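Local coordinates for putative methyl-accepting chemotaxis signal transduction protein (Campylobacter jejuni, PDB 6W3R), which probably senses amino-acid-like chemoeffectors through a double Cache (dCache) sensor module, here occupied by 3-methyl-L-alloisoleucine, and relays the signal to the chemotaxis machinery, at residues N77-Y82 / T134-Y139; S38-L43 / G155-D160; G84-K89 / D109-D114; Q26-D31 / N168-T173; G175-F180 / A238-S243. All coordinates share one frame; numbering follows the deposited sequence.

Contact 1: N77-Y82 / T134-Y139; sequences NALNVY and TVLKQY. With I2M (3-methyl-L-alloisoleucine), chain C.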
# COMPACT_ATOMS: atom_id res chain seq x y z
N ASN A 77 15.04 -3.91 -0.33
CA ASN A 77 14.61 -5.03 0.54
C ASN A 77 13.16 -5.41 0.25
O ASN A 77 12.36 -5.67 1.15
CB ASN A 77 14.83 -4.72 2.02
CG ASN A 77 14.70 -5.94 2.88
OD1 ASN A 77 15.06 -7.07 2.47
ND2 ASN A 77 14.21 -5.74 4.09
N ALA A 78 12.85 -5.58 -1.03
CA ALA A 78 11.56 -6.14 -1.44
C ALA A 78 11.53 -7.65 -1.14
O ALA A 78 12.58 -8.29 -1.00
CB ALA A 78 11.30 -5.88 -2.91
N LEU A 79 10.33 -8.20 -1.05
CA LEU A 79 10.16 -9.62 -0.76
C LEU A 79 10.38 -10.43 -2.03
O LEU A 79 11.08 -11.43 -2.02
CB LEU A 79 8.77 -9.86 -0.17
CG LEU A 79 8.67 -11.21 0.51
CD1 LEU A 79 9.55 -11.27 1.79
CD2 LEU A 79 7.21 -11.51 0.82
N ASN A 80 9.73 -10.03 -3.12
CA ASN A 80 9.82 -10.70 -4.43
C ASN A 80 9.84 -9.65 -5.53
O ASN A 80 9.10 -8.66 -5.40
CB ASN A 80 8.64 -11.63 -4.74
CG ASN A 80 8.47 -12.75 -3.72
OD1 ASN A 80 9.35 -13.60 -3.55
ND2 ASN A 80 7.31 -12.77 -3.05
N VAL A 81 10.66 -9.85 -6.54
CA VAL A 81 10.66 -9.05 -7.76
C VAL A 81 10.73 -10.04 -8.92
O VAL A 81 11.56 -10.95 -8.96
CB VAL A 81 11.85 -8.08 -7.76
CG1 VAL A 81 11.91 -7.28 -9.03
CG2 VAL A 81 11.81 -7.15 -6.58
N TYR A 82 9.90 -9.84 -9.94
CA TYR A 82 9.66 -10.88 -10.90
C TYR A 82 9.15 -10.39 -12.22
O TYR A 82 8.57 -9.31 -12.30
CB TYR A 82 8.69 -11.95 -10.31
CG TYR A 82 7.45 -11.39 -9.65
CD1 TYR A 82 7.48 -11.00 -8.32
CD2 TYR A 82 6.26 -11.35 -10.31
CE1 TYR A 82 6.32 -10.54 -7.66
CE2 TYR A 82 5.11 -10.87 -9.68
CZ TYR A 82 5.13 -10.58 -8.31
OH TYR A 82 3.99 -10.13 -7.69
N THR A 134 1.93 -16.42 -2.22
CA THR A 134 2.08 -17.87 -2.33
C THR A 134 3.52 -18.38 -2.09
O THR A 134 3.70 -19.44 -1.49
CB THR A 134 1.63 -18.32 -3.75
OG1 THR A 134 0.22 -18.09 -3.89
CG2 THR A 134 1.92 -19.78 -4.01
N VAL A 135 4.52 -17.59 -2.45
CA VAL A 135 5.90 -18.09 -2.39
C VAL A 135 6.49 -18.05 -0.97
O VAL A 135 6.97 -19.04 -0.44
CB VAL A 135 6.82 -17.33 -3.39
CG1 VAL A 135 8.28 -17.69 -3.17
CG2 VAL A 135 6.46 -17.71 -4.81
N LEU A 136 6.40 -16.90 -0.32
CA LEU A 136 6.99 -16.71 1.00
C LEU A 136 5.94 -16.60 2.11
O LEU A 136 6.30 -16.45 3.26
CB LEU A 136 7.90 -15.47 1.00
CG LEU A 136 9.27 -15.72 0.30
CD1 LEU A 136 10.07 -14.45 0.06
CD2 LEU A 136 10.15 -16.74 1.01
N LYS A 137 4.66 -16.66 1.76
CA LYS A 137 3.59 -16.68 2.77
C LYS A 137 3.73 -15.50 3.72
O LYS A 137 3.60 -15.64 4.95
CB LYS A 137 3.57 -18.00 3.53
CG LYS A 137 3.30 -19.21 2.61
CD LYS A 137 1.89 -19.15 2.05
CE LYS A 137 1.45 -20.40 1.31
NZ LYS A 137 0.02 -20.27 0.91
N GLN A 138 3.85 -14.33 3.11
CA GLN A 138 3.73 -13.06 3.83
C GLN A 138 2.69 -12.22 3.15
O GLN A 138 2.49 -12.33 1.93
CB GLN A 138 5.08 -12.37 3.90
CG GLN A 138 6.07 -13.07 4.80
CD GLN A 138 7.37 -12.31 4.91
OE1 GLN A 138 7.36 -11.07 5.03
NE2 GLN A 138 8.50 -13.04 4.85
N TYR A 139 2.05 -11.34 3.91
CA TYR A 139 1.10 -10.41 3.32
C TYR A 139 1.84 -9.27 2.62
O TYR A 139 2.84 -8.75 3.17
CB TYR A 139 0.13 -9.84 4.35
CG TYR A 139 -0.82 -10.91 4.80
CD1 TYR A 139 -2.01 -11.14 4.13
CD2 TYR A 139 -0.53 -11.72 5.91
CE1 TYR A 139 -2.83 -12.20 4.46
CE2 TYR A 139 -1.36 -12.76 6.27
CZ TYR A 139 -2.52 -12.98 5.55
OH TYR A 139 -3.29 -14.06 5.89
N I2M C . 3.21 -12.81 -4.83
CA I2M C . 2.90 -13.30 -6.19
CB I2M C . 3.93 -14.27 -6.80
CG3 I2M C . 5.30 -13.76 -6.34
CG2 I2M C . 3.73 -15.73 -6.36
CG1 I2M C . 3.77 -14.21 -8.35
CD1 I2M C . 4.87 -14.90 -9.17
C I2M C . 1.57 -14.07 -6.12
O I2M C . 1.22 -14.50 -5.00
OXT I2M C . 0.87 -14.19 -7.17
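Leu79 and Leu136 pack where strand 80-84 of a PDC (Cache) sensor domain begins, against the 134-139 loop beside the ligand. Their side chains run past each other in opposite directions, with Leu79 CG 3.6 Å from Leu136 CD1. Leu79 has its CG anti to the backbone N (chi1 -164°), which sends the branch across toward the 134-139 loop. Its CD1 then lies against the amide end of Gln138, and its CD2 packs on Gln138 CB at 3.8 Å. Between these two touching points the Gln138 chain is extended.

Leu79 and Asn80 form a classic beta bulge opposite Asp160. Asn80 crosses Leu136 at a slant, and its OD1 is 3.8 Å from Leu136 CD1. This buried oxygen has no polar partner in the model. The ND2 of the same amide is hydrogen-bonded to Asp160, the residue that also takes the ligand's amino group.

The bound 3-methyl-L-alloisoleucine lies beside this packing. Its CG3 methyl sits over one face of the Tyr82 ring, displaced toward the rim, 3.6 Å from Tyr82 CE1. From the loop side, Val135 CG2 touches ligand CG2 at 3.7 Å. Thr134 N points almost straight at ligand O, with an N-H...O angle of 176°, but the bond is long and weak at 3.5 Å.

Contact 2: S38-L43 / G155-D160; sequences SFTRAL and GVLGVD. With I2M (3-methyl-L-alloisoleucine), chain C.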
# COMPACT_ATOMS: atom_id res chain seq x y z
N SER A 38 7.86 4.70 -8.06
CA SER A 38 9.05 5.18 -8.75
C SER A 38 10.04 4.02 -8.98
O SER A 38 10.67 3.91 -10.04
CB SER A 38 9.71 6.31 -7.94
OG SER A 38 8.84 7.42 -7.81
N PHE A 39 10.23 3.21 -7.93
CA PHE A 39 11.11 2.07 -8.03
C PHE A 39 10.71 1.12 -9.17
O PHE A 39 11.54 0.67 -9.98
CB PHE A 39 11.05 1.38 -6.68
CG PHE A 39 11.70 0.00 -6.63
CD1 PHE A 39 13.05 -0.14 -6.32
CD2 PHE A 39 10.99 -1.15 -6.95
CE1 PHE A 39 13.61 -1.40 -6.21
CE2 PHE A 39 11.58 -2.40 -6.87
CZ PHE A 39 12.87 -2.54 -6.46
N THR A 40 9.40 0.88 -9.25
CA THR A 40 8.86 -0.03 -10.25
C THR A 40 9.07 0.55 -11.65
O THR A 40 9.42 -0.21 -12.60
CB THR A 40 7.38 -0.32 -9.97
OG1 THR A 40 7.27 -0.94 -8.67
CG2 THR A 40 6.87 -1.29 -11.00
N ARG A 41 8.90 1.87 -11.77
CA ARG A 41 9.05 2.54 -13.06
C ARG A 41 10.52 2.45 -13.51
O ARG A 41 10.81 2.24 -14.71
CB ARG A 41 8.64 4.00 -12.87
CG ARG A 41 8.89 4.87 -14.09
CD ARG A 41 7.84 5.93 -14.24
NE ARG A 41 6.60 5.37 -14.74
CZ ARG A 41 5.46 5.26 -14.06
NH1 ARG A 41 5.26 5.92 -12.93
NH2 ARG A 41 4.44 4.63 -14.64
N ALA A 42 11.42 2.67 -12.56
CA ALA A 42 12.84 2.59 -12.89
C ALA A 42 13.24 1.19 -13.40
O ALA A 42 14.02 1.04 -14.36
CB ALA A 42 13.71 3.01 -11.70
N LEU A 43 12.72 0.16 -12.72
CA LEU A 43 13.01 -1.18 -13.09
C LEU A 43 12.43 -1.51 -14.48
O LEU A 43 13.11 -2.14 -15.30
CB LEU A 43 12.44 -2.09 -11.99
CG LEU A 43 12.58 -3.61 -12.19
CD1 LEU A 43 14.03 -3.97 -12.55
CD2 LEU A 43 12.18 -4.32 -10.90
N GLY A 155 6.63 -8.76 -20.89
CA GLY A 155 5.97 -9.49 -19.82
C GLY A 155 5.44 -8.50 -18.79
O GLY A 155 5.49 -7.30 -19.00
N VAL A 156 4.98 -9.03 -17.65
CA VAL A 156 4.41 -8.21 -16.59
C VAL A 156 5.39 -8.25 -15.42
O VAL A 156 5.69 -9.31 -14.87
CB VAL A 156 3.03 -8.72 -16.10
CG1 VAL A 156 2.55 -7.87 -14.91
CG2 VAL A 156 2.04 -8.58 -17.26
N LEU A 157 5.94 -7.09 -15.10
CA LEU A 157 6.81 -6.92 -13.93
C LEU A 157 5.96 -6.90 -12.67
O LEU A 157 4.94 -6.22 -12.62
CB LEU A 157 7.58 -5.58 -14.07
CG LEU A 157 8.48 -5.16 -12.95
CD1 LEU A 157 9.66 -6.10 -12.75
CD2 LEU A 157 8.97 -3.72 -13.18
N GLY A 158 6.45 -7.53 -11.61
CA GLY A 158 5.83 -7.46 -10.29
C GLY A 158 6.85 -7.22 -9.20
O GLY A 158 7.97 -7.74 -9.27
N VAL A 159 6.43 -6.44 -8.21
CA VAL A 159 7.24 -6.13 -7.04
C VAL A 159 6.35 -6.30 -5.79
O VAL A 159 5.28 -5.67 -5.68
CB VAL A 159 7.73 -4.66 -7.09
CG1 VAL A 159 8.47 -4.30 -5.79
CG2 VAL A 159 8.60 -4.41 -8.30
N ASP A 160 6.73 -7.19 -4.88
CA ASP A 160 5.98 -7.43 -3.68
C ASP A 160 6.69 -6.77 -2.52
O ASP A 160 7.85 -7.12 -2.19
CB ASP A 160 5.96 -8.94 -3.36
CG ASP A 160 5.17 -9.77 -4.34
OD1 ASP A 160 4.44 -9.24 -5.22
OD2 ASP A 160 5.19 -11.02 -4.24
N I2M C . 3.21 -12.81 -4.83
CA I2M C . 2.90 -13.30 -6.19
CB I2M C . 3.93 -14.27 -6.80
CG3 I2M C . 5.30 -13.76 -6.34
CG2 I2M C . 3.73 -15.73 -6.36
CG1 I2M C . 3.77 -14.21 -8.35
CD1 I2M C . 4.87 -14.90 -9.17
C I2M C . 1.57 -14.07 -6.12
O I2M C . 1.22 -14.50 -5.00
OXT I2M C . 0.87 -14.19 -7.17
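Leu43 and Leu157 both carry CG anti to the backbone N (chi1 178° and 177°), and these rotamers bring their branches together between helix 4-49 and strand 152-162. Leu43 CD2 lies 3.6 Å from Leu157 CD1. The other Leu157 methyl, CD2, turns back to the helix and rests 3.6 Å from the backbone Thr40 O. It also touches the Thr40 methyl, CG2, at 3.9 Å.

Val159 fills the next inward-facing position along the strand. Its CG1 is 3.8 Å from Phe39 CE2, oblique to the ring. Its CG2 approaches the edge of the same ring and also lies 3.7 Å from Thr40 OG1. That hydroxyl is turned to its own helix, where it is hydrogen-bonded to Asn36 O. It therefore meets the valine as a packing surface. The segments run roughly antiparallel, at 144°, with their axes 9.5 Å apart.

Leu157 and Val159 point to the helix, while Asp160 belongs to the other face of the sheet. There Asp160 OD2 accepts a 2.7 Å hydrogen bond from the ligand N. Tyr82 and Thr142 hold Asp160 OD1. The strand thus joins two chemistries: an apolar seam against the long helix, and a carboxylate that probably balances the charge of the ligand's amino group.

Contact 3: G84-K89 / D109-D114; sequences GLNNGK and DIKTKD. With I2M (3-methyl-L-alloisoleucine), chain C.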
# COMPACT_ATOMS: atom_id res chain seq x y z
N GLY A 84 6.68 -11.89 -15.30
CA GLY A 84 5.80 -12.97 -15.77
C GLY A 84 5.60 -12.90 -17.28
O GLY A 84 5.44 -11.80 -17.84
N LEU A 85 5.71 -14.05 -17.93
CA LEU A 85 5.66 -14.15 -19.39
C LEU A 85 4.35 -14.76 -19.87
O LEU A 85 3.69 -15.50 -19.15
CB LEU A 85 6.83 -14.99 -19.90
CG LEU A 85 8.23 -14.61 -19.42
CD1 LEU A 85 9.29 -15.54 -19.99
CD2 LEU A 85 8.59 -13.16 -19.73
N ASN A 86 4.04 -14.51 -21.13
CA ASN A 86 2.76 -14.96 -21.70
C ASN A 86 2.66 -16.48 -21.82
O ASN A 86 1.57 -16.99 -22.02
CB ASN A 86 2.53 -14.33 -23.07
CG ASN A 86 1.22 -14.74 -23.69
OD1 ASN A 86 0.18 -14.54 -23.09
ND2 ASN A 86 1.29 -15.31 -24.94
N ASN A 87 3.78 -17.20 -21.69
CA ASN A 87 3.76 -18.65 -21.65
C ASN A 87 3.43 -19.23 -20.28
O ASN A 87 3.49 -20.45 -20.08
CB ASN A 87 5.06 -19.24 -22.23
CG ASN A 87 6.29 -18.87 -21.43
OD1 ASN A 87 6.16 -18.33 -20.35
ND2 ASN A 87 7.48 -19.39 -21.87
N GLY A 88 3.20 -18.33 -19.32
CA GLY A 88 2.86 -18.72 -17.97
C GLY A 88 4.04 -18.90 -17.04
O GLY A 88 3.86 -19.16 -15.86
N LYS A 89 5.25 -18.76 -17.55
CA LYS A 89 6.43 -18.81 -16.67
C LYS A 89 6.70 -17.45 -16.07
O LYS A 89 6.41 -16.42 -16.68
CB LYS A 89 7.64 -19.33 -17.42
CG LYS A 89 7.41 -20.75 -17.93
CD LYS A 89 8.70 -21.42 -18.36
CE LYS A 89 8.41 -22.56 -19.32
NZ LYS A 89 9.67 -22.95 -19.98
N ASP A 109 0.95 -20.22 -11.55
CA ASP A 109 -0.42 -19.88 -12.04
C ASP A 109 -0.64 -18.39 -12.27
O ASP A 109 -1.64 -17.81 -11.84
CB ASP A 109 -1.47 -20.34 -11.04
CG ASP A 109 -1.42 -21.83 -10.80
OD1 ASP A 109 -1.35 -22.58 -11.80
OD2 ASP A 109 -1.35 -22.22 -9.62
N ILE A 110 0.28 -17.78 -13.00
CA ILE A 110 0.36 -16.34 -12.97
C ILE A 110 -0.80 -15.69 -13.71
O ILE A 110 -1.25 -14.63 -13.32
CB ILE A 110 1.71 -15.81 -13.48
CG1 ILE A 110 1.84 -16.05 -14.99
CG2 ILE A 110 2.87 -16.33 -12.62
CD1 ILE A 110 3.09 -15.48 -15.61
N LYS A 111 -1.35 -16.36 -14.72
CA LYS A 111 -2.47 -15.75 -15.43
C LYS A 111 -3.77 -15.71 -14.67
O LYS A 111 -4.73 -15.09 -15.12
CB LYS A 111 -2.69 -16.43 -16.77
CG LYS A 111 -1.59 -16.11 -17.77
CD LYS A 111 -1.83 -16.74 -19.12
CE LYS A 111 -0.93 -16.10 -20.14
NZ LYS A 111 -1.14 -16.60 -21.52
N THR A 112 -3.82 -16.39 -13.53
CA THR A 112 -5.00 -16.33 -12.64
C THR A 112 -4.92 -15.11 -11.71
O THR A 112 -5.85 -14.88 -10.93
CB THR A 112 -5.17 -17.58 -11.75
OG1 THR A 112 -4.09 -17.68 -10.80
CG2 THR A 112 -5.24 -18.85 -12.58
N LYS A 113 -3.76 -14.47 -11.66
CA LYS A 113 -3.55 -13.43 -10.66
C LYS A 113 -4.00 -12.04 -11.13
O LYS A 113 -3.72 -11.62 -12.24
CB LYS A 113 -2.08 -13.39 -10.25
CG LYS A 113 -1.52 -14.72 -9.79
CD LYS A 113 -2.26 -15.31 -8.60
CE LYS A 113 -1.78 -16.71 -8.27
NZ LYS A 113 -0.85 -16.70 -7.12
N ASP A 114 -4.57 -11.27 -10.22
CA ASP A 114 -4.91 -9.89 -10.53
C ASP A 114 -3.73 -9.01 -10.84
O ASP A 114 -3.81 -8.24 -11.78
CB ASP A 114 -5.72 -9.26 -9.41
CG ASP A 114 -7.14 -9.81 -9.32
OD1 ASP A 114 -7.69 -10.44 -10.25
OD2 ASP A 114 -7.75 -9.57 -8.27
N I2M C . 3.21 -12.81 -4.83
CA I2M C . 2.90 -13.30 -6.19
CB I2M C . 3.93 -14.27 -6.80
CG3 I2M C . 5.30 -13.76 -6.34
CG2 I2M C . 3.73 -15.73 -6.36
CG1 I2M C . 3.77 -14.21 -8.35
CD1 I2M C . 4.87 -14.90 -9.17
C I2M C . 1.57 -14.07 -6.12
O I2M C . 1.22 -14.50 -5.00
OXT I2M C . 0.87 -14.19 -7.17
O HOH W 1 1.59 -19.84 -14.66
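Lys111 NZ is gripped by Asn86 through two oxygens. It gives one hydrogen bond to the backbone Asn86 O at 2.8 Å and another to the side-chain Asn86 OD1 at 2.9 Å. The first is only slightly tilted from its carbonyl plane. The second comes from above the amide carbonyl, 57° out of plane. The lysine chain is extended beyond CG and reaches the turn.

A water makes a further bridge. It donates to Gly88 O at 2.7 Å and accepts from Ile110 N at 3.0 Å. Asn87, in the type I turn Leu85 to Gly88, accepts through OD1 from Lys89 N just beyond it, in an Asx turn. Asp109 O takes both Thr112 N and, in the carbonyl plane at 2.7 Å, Thr112 OG1.

Between the two segments, Ile110 CD1 fits among backbone atoms of the turn, 3.7 Å from Gly84 CA. Lys113 NZ donates to ligand OXT at 3.0 Å. The ammonium group probably offsets the ligand's carboxylate charge. The polar links tie the 84-89 turn to the segment that supplies this lysine.

Contact 4: Q26-D31 / N168-T173; sequences QSTVED and NLVAKT. With NA (sodium ion), chain G.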
# COMPACT_ATOMS: atom_id res chain seq x y z
N GLN A 26 -1.96 10.58 6.19
CA GLN A 26 -2.23 10.58 4.77
C GLN A 26 -0.93 10.63 3.95
O GLN A 26 -0.71 9.81 3.04
CB GLN A 26 -3.14 11.76 4.42
CG GLN A 26 -3.32 11.94 2.91
CD GLN A 26 -4.24 13.07 2.51
OE1 GLN A 26 -5.04 13.54 3.29
NE2 GLN A 26 -4.11 13.52 1.27
N SER A 27 -0.04 11.53 4.32
CA SER A 27 1.25 11.66 3.66
C SER A 27 2.08 10.38 3.73
O SER A 27 2.81 10.06 2.82
CB SER A 27 2.04 12.84 4.29
OG SER A 27 1.43 14.12 3.99
N THR A 28 2.01 9.72 4.87
CA THR A 28 2.78 8.48 5.05
C THR A 28 2.32 7.46 4.02
O THR A 28 3.12 6.76 3.41
CB THR A 28 2.53 7.94 6.49
OG1 THR A 28 2.94 8.93 7.46
CG2 THR A 28 3.22 6.63 6.74
N VAL A 29 1.01 7.33 3.88
CA VAL A 29 0.47 6.38 2.91
C VAL A 29 0.88 6.80 1.46
O VAL A 29 1.28 5.95 0.66
CB VAL A 29 -1.05 6.26 3.04
CG1 VAL A 29 -1.59 5.32 2.00
CG2 VAL A 29 -1.47 5.74 4.42
N GLU A 30 0.76 8.08 1.15
CA GLU A 30 1.08 8.57 -0.19
C GLU A 30 2.55 8.37 -0.54
O GLU A 30 2.87 7.89 -1.66
CB GLU A 30 0.77 10.06 -0.29
CG GLU A 30 -0.70 10.36 -0.19
CD GLU A 30 -1.00 11.83 -0.13
OE1 GLU A 30 -0.09 12.60 0.24
OE2 GLU A 30 -2.13 12.22 -0.50
N ASP A 31 3.43 8.60 0.44
CA ASP A 31 4.86 8.51 0.18
C ASP A 31 5.33 7.07 0.05
O ASP A 31 6.19 6.76 -0.78
CB ASP A 31 5.69 9.22 1.27
CG ASP A 31 5.48 10.75 1.30
OD1 ASP A 31 4.85 11.27 0.35
OD2 ASP A 31 5.97 11.35 2.30
N ASN A 168 3.72 -0.54 9.80
CA ASN A 168 4.71 -0.05 10.74
C ASN A 168 4.95 1.47 10.58
O ASN A 168 5.01 2.19 11.59
CB ASN A 168 6.06 -0.74 10.61
CG ASN A 168 6.04 -2.15 11.12
OD1 ASN A 168 5.14 -2.51 11.88
ND2 ASN A 168 7.01 -2.95 10.71
N LEU A 169 4.97 1.95 9.34
CA LEU A 169 5.10 3.40 9.12
C LEU A 169 3.92 4.16 9.74
O LEU A 169 4.08 5.22 10.34
CB LEU A 169 5.22 3.73 7.62
CG LEU A 169 6.62 3.46 7.05
CD1 LEU A 169 6.55 3.37 5.53
CD2 LEU A 169 7.54 4.59 7.45
N VAL A 170 2.71 3.68 9.46
CA VAL A 170 1.53 4.33 10.01
C VAL A 170 1.55 4.32 11.53
O VAL A 170 1.21 5.31 12.20
CB VAL A 170 0.24 3.73 9.42
CG1 VAL A 170 -1.01 4.25 10.13
CG2 VAL A 170 0.20 3.93 7.92
N ALA A 171 1.87 3.17 12.13
CA ALA A 171 1.84 3.05 13.57
C ALA A 171 2.76 4.06 14.23
O ALA A 171 2.44 4.53 15.31
CB ALA A 171 2.18 1.67 13.99
N LYS A 172 3.88 4.40 13.58
CA LYS A 172 4.89 5.30 14.17
C LYS A 172 4.46 6.76 14.19
O LYS A 172 5.06 7.55 14.90
CB LYS A 172 6.24 5.17 13.46
CG LYS A 172 7.05 3.96 13.87
CD LYS A 172 8.23 3.76 12.96
CE LYS A 172 9.41 4.64 13.31
NZ LYS A 172 10.46 3.84 14.00
N THR A 173 3.46 7.14 13.39
CA THR A 173 3.06 8.53 13.28
C THR A 173 2.49 9.02 14.61
O THR A 173 1.88 8.24 15.38
CB THR A 173 2.00 8.69 12.20
OG1 THR A 173 0.81 7.95 12.54
CG2 THR A 173 2.55 8.32 10.83
NA NA G . -0.42 8.12 14.62
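Apolar contact dominates where Thr28 faces the end of helix 163-172. Thr28 CG2 packs on Leu169 CB at 3.6 Å. Beside it, Val29 CG2 and Val170 CG2 make a looser approach at 4.3 Å. Thr28 OG1 lies 3.4 Å from the methyl Thr173 CG2, while its hydrogen bond goes to Val24 O of its own helix.

Among the polar bonds, Thr173 OG1 donates to Val170 O at 2.7 Å, in the carbonyl plane, and Thr173 N binds the same oxygen. Thr173 OG1 is also hydrogen-bonded to Thr25 OG1 of the long helix.

Metal coordination begins at the same threonine. Thr173 OG1 sits between its backbone N and carbonyl carbon (chi1 62°), and this lets OG1 and O both reach the sodium ion, each at 2.4 Å. Pro174, Gly175, Thr177 and Thr190 supply the other ligands.

The two helices run nearly antiparallel, at 158°, with axes 9.6 Å apart. Val29 and Val170 both also pack on Leu179 of strand 177-180, so the helix pair lies against the second sheet.

Contact 5: G175-F180 / A238-S243; sequences GNTFLF and ACITES. With NA (sodium ion), chain G.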
# COMPACT_ATOMS: atom_id res chain seq x y z
N GLY A 175 -0.27 10.96 17.03
CA GLY A 175 -1.73 10.95 17.03
C GLY A 175 -2.36 9.57 17.02
O GLY A 175 -1.77 8.56 16.58
N ASN A 176 -3.62 9.54 17.43
CA ASN A 176 -4.38 8.31 17.45
C ASN A 176 -4.98 8.09 16.07
O ASN A 176 -6.20 8.25 15.85
CB ASN A 176 -5.47 8.36 18.52
CG ASN A 176 -6.28 7.10 18.56
OD1 ASN A 176 -5.73 5.99 18.50
ND2 ASN A 176 -7.59 7.24 18.70
N THR A 177 -4.10 7.78 15.13
CA THR A 177 -4.48 7.64 13.73
C THR A 177 -4.50 6.15 13.36
O THR A 177 -3.82 5.31 13.96
CB THR A 177 -3.52 8.40 12.78
OG1 THR A 177 -2.17 7.91 12.94
CG2 THR A 177 -3.60 9.89 13.01
N PHE A 178 -5.29 5.83 12.36
CA PHE A 178 -5.52 4.46 11.92
C PHE A 178 -6.03 4.42 10.48
O PHE A 178 -6.45 5.46 9.94
CB PHE A 178 -6.39 3.65 12.91
CG PHE A 178 -7.65 4.35 13.36
CD1 PHE A 178 -7.59 5.33 14.36
CD2 PHE A 178 -8.88 4.03 12.81
CE1 PHE A 178 -8.76 5.94 14.81
CE2 PHE A 178 -10.05 4.60 13.30
CZ PHE A 178 -9.98 5.60 14.27
N LEU A 179 -5.90 3.26 9.83
CA LEU A 179 -6.30 3.07 8.45
C LEU A 179 -7.22 1.85 8.42
O LEU A 179 -6.88 0.78 8.96
CB LEU A 179 -5.10 2.69 7.57
CG LEU A 179 -4.10 3.61 7.00
CD1 LEU A 179 -3.27 2.84 5.99
CD2 LEU A 179 -4.81 4.79 6.38
N PHE A 180 -8.18 1.98 7.52
CA PHE A 180 -9.04 0.91 7.04
C PHE A 180 -8.68 0.60 5.60
O PHE A 180 -8.42 1.50 4.82
CB PHE A 180 -10.52 1.34 7.08
CG PHE A 180 -11.03 1.62 8.48
CD1 PHE A 180 -11.48 0.60 9.30
CD2 PHE A 180 -10.99 2.89 8.98
CE1 PHE A 180 -11.91 0.86 10.59
CE2 PHE A 180 -11.42 3.16 10.27
CZ PHE A 180 -11.85 2.15 11.08
N ALA A 238 -8.31 6.79 6.14
CA ALA A 238 -7.45 7.20 7.27
C ALA A 238 -8.28 8.01 8.25
O ALA A 238 -9.04 8.90 7.83
CB ALA A 238 -6.27 8.02 6.78
N CYS A 239 -8.13 7.73 9.54
CA CYS A 239 -8.90 8.39 10.60
C CYS A 239 -8.02 8.81 11.76
O CYS A 239 -6.96 8.25 12.01
CB CYS A 239 -10.03 7.49 11.15
SG CYS A 239 -11.25 6.98 9.92
N ILE A 240 -8.51 9.79 12.50
CA ILE A 240 -7.98 10.17 13.78
C ILE A 240 -9.17 10.40 14.73
O ILE A 240 -10.22 10.90 14.30
CB ILE A 240 -7.11 11.45 13.67
CG1 ILE A 240 -6.33 11.66 14.95
CG2 ILE A 240 -7.92 12.67 13.29
CD1 ILE A 240 -5.24 12.70 14.76
N THR A 241 -9.03 9.99 15.99
CA THR A 241 -9.98 10.33 17.03
C THR A 241 -9.26 10.69 18.32
O THR A 241 -8.12 10.23 18.59
CB THR A 241 -10.99 9.20 17.31
OG1 THR A 241 -10.37 8.11 18.02
CG2 THR A 241 -11.67 8.70 16.03
N GLU A 242 -9.96 11.42 19.17
CA GLU A 242 -9.47 11.79 20.47
C GLU A 242 -10.66 12.02 21.39
O GLU A 242 -11.81 12.23 20.96
CB GLU A 242 -8.63 13.09 20.39
CG GLU A 242 -9.46 14.32 20.11
CD GLU A 242 -8.72 15.64 20.07
OE1 GLU A 242 -7.53 15.66 20.46
OE2 GLU A 242 -9.37 16.67 19.70
N SER A 243 -10.37 12.05 22.68
CA SER A 243 -11.37 12.45 23.66
C SER A 243 -11.76 13.92 23.50
O SER A 243 -10.89 14.75 23.19
CB SER A 243 -10.83 12.24 25.08
OG SER A 243 -11.71 12.84 26.01
NA NA G . -0.42 8.12 14.62
O HOH W 2 -5.06 11.83 18.48
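Thr241 O receives Asn176 ND2 in a 3.0 Å hydrogen bond. The donor stands above the carbonyl plane, while the oxygen lies in the amide plane of the asparagine. A water bound to Asn176 N adds a weak second bond to the same oxygen. Asn176 CG is anti to the backbone N (chi1 180°), which carries the amide across to the partner strand. Asn176 is also the centre of an inverse gamma turn.

Regular antiparallel pairing follows. Phe178 and Cys239 form the hydrogen-bonded pair, with Cys239 N to Phe178 O at 2.9 Å and Phe178 N to Cys239 O at 3.0 Å.

On the face bearing Phe178 and Cys239, the cysteine CB sits over the Phe178 ring, 3.9 Å from its centroid, in a CH-pi contact. Cys239 SG meets the edge of the Phe180 ring, 3.8 Å from Phe180 CE2. This sulfur is in a disulfide with Cys230. Thr241 CG2 approaches the Phe178 ring at its edge.

The other face carries Thr177 beside Ile240 and Leu179 beside Ala238, with Leu179 CD2 3.6 Å from Ala238 CB. Helix 4-49 covers this side through Val29 and Leu21. Gly175 O and Thr177 OG1 each bind the sodium ion at 2.4 Å; Thr177 OG1 is also hydrogen-bonded to Thr25 OG1. These neighbouring inner strands of an antiparallel sheet are consistent with the second, probably membrane-proximal, module of a double Cache sensor.

Contacts 1, 2 and 3 surround one ligand. Contact 1 supplies Tyr82 and Val135 to its hydrocarbon part, contact 2 holds its amino group and contact 3 its carboxylate. Trp115, Tyr131 and Asp133 add further hydrogen bonds to the ligand. Contacts 1 and 2 meet directly, with Tyr82 OH 2.7 Å from Asp160 OD1. Contact 3 joins contact 2 through Gly84 N and Val156 O, 2.8 Å apart. Contacts 4 and 5 share a sodium ion and touch where Val29 CG2 is 3.8 Å from Leu179 CD1. Contacts 3 and 5 lie with centres about 39 Å apart. Helix 4-49 spans both regions, serving contacts 2 and 4, whose centres are about 22 Å apart.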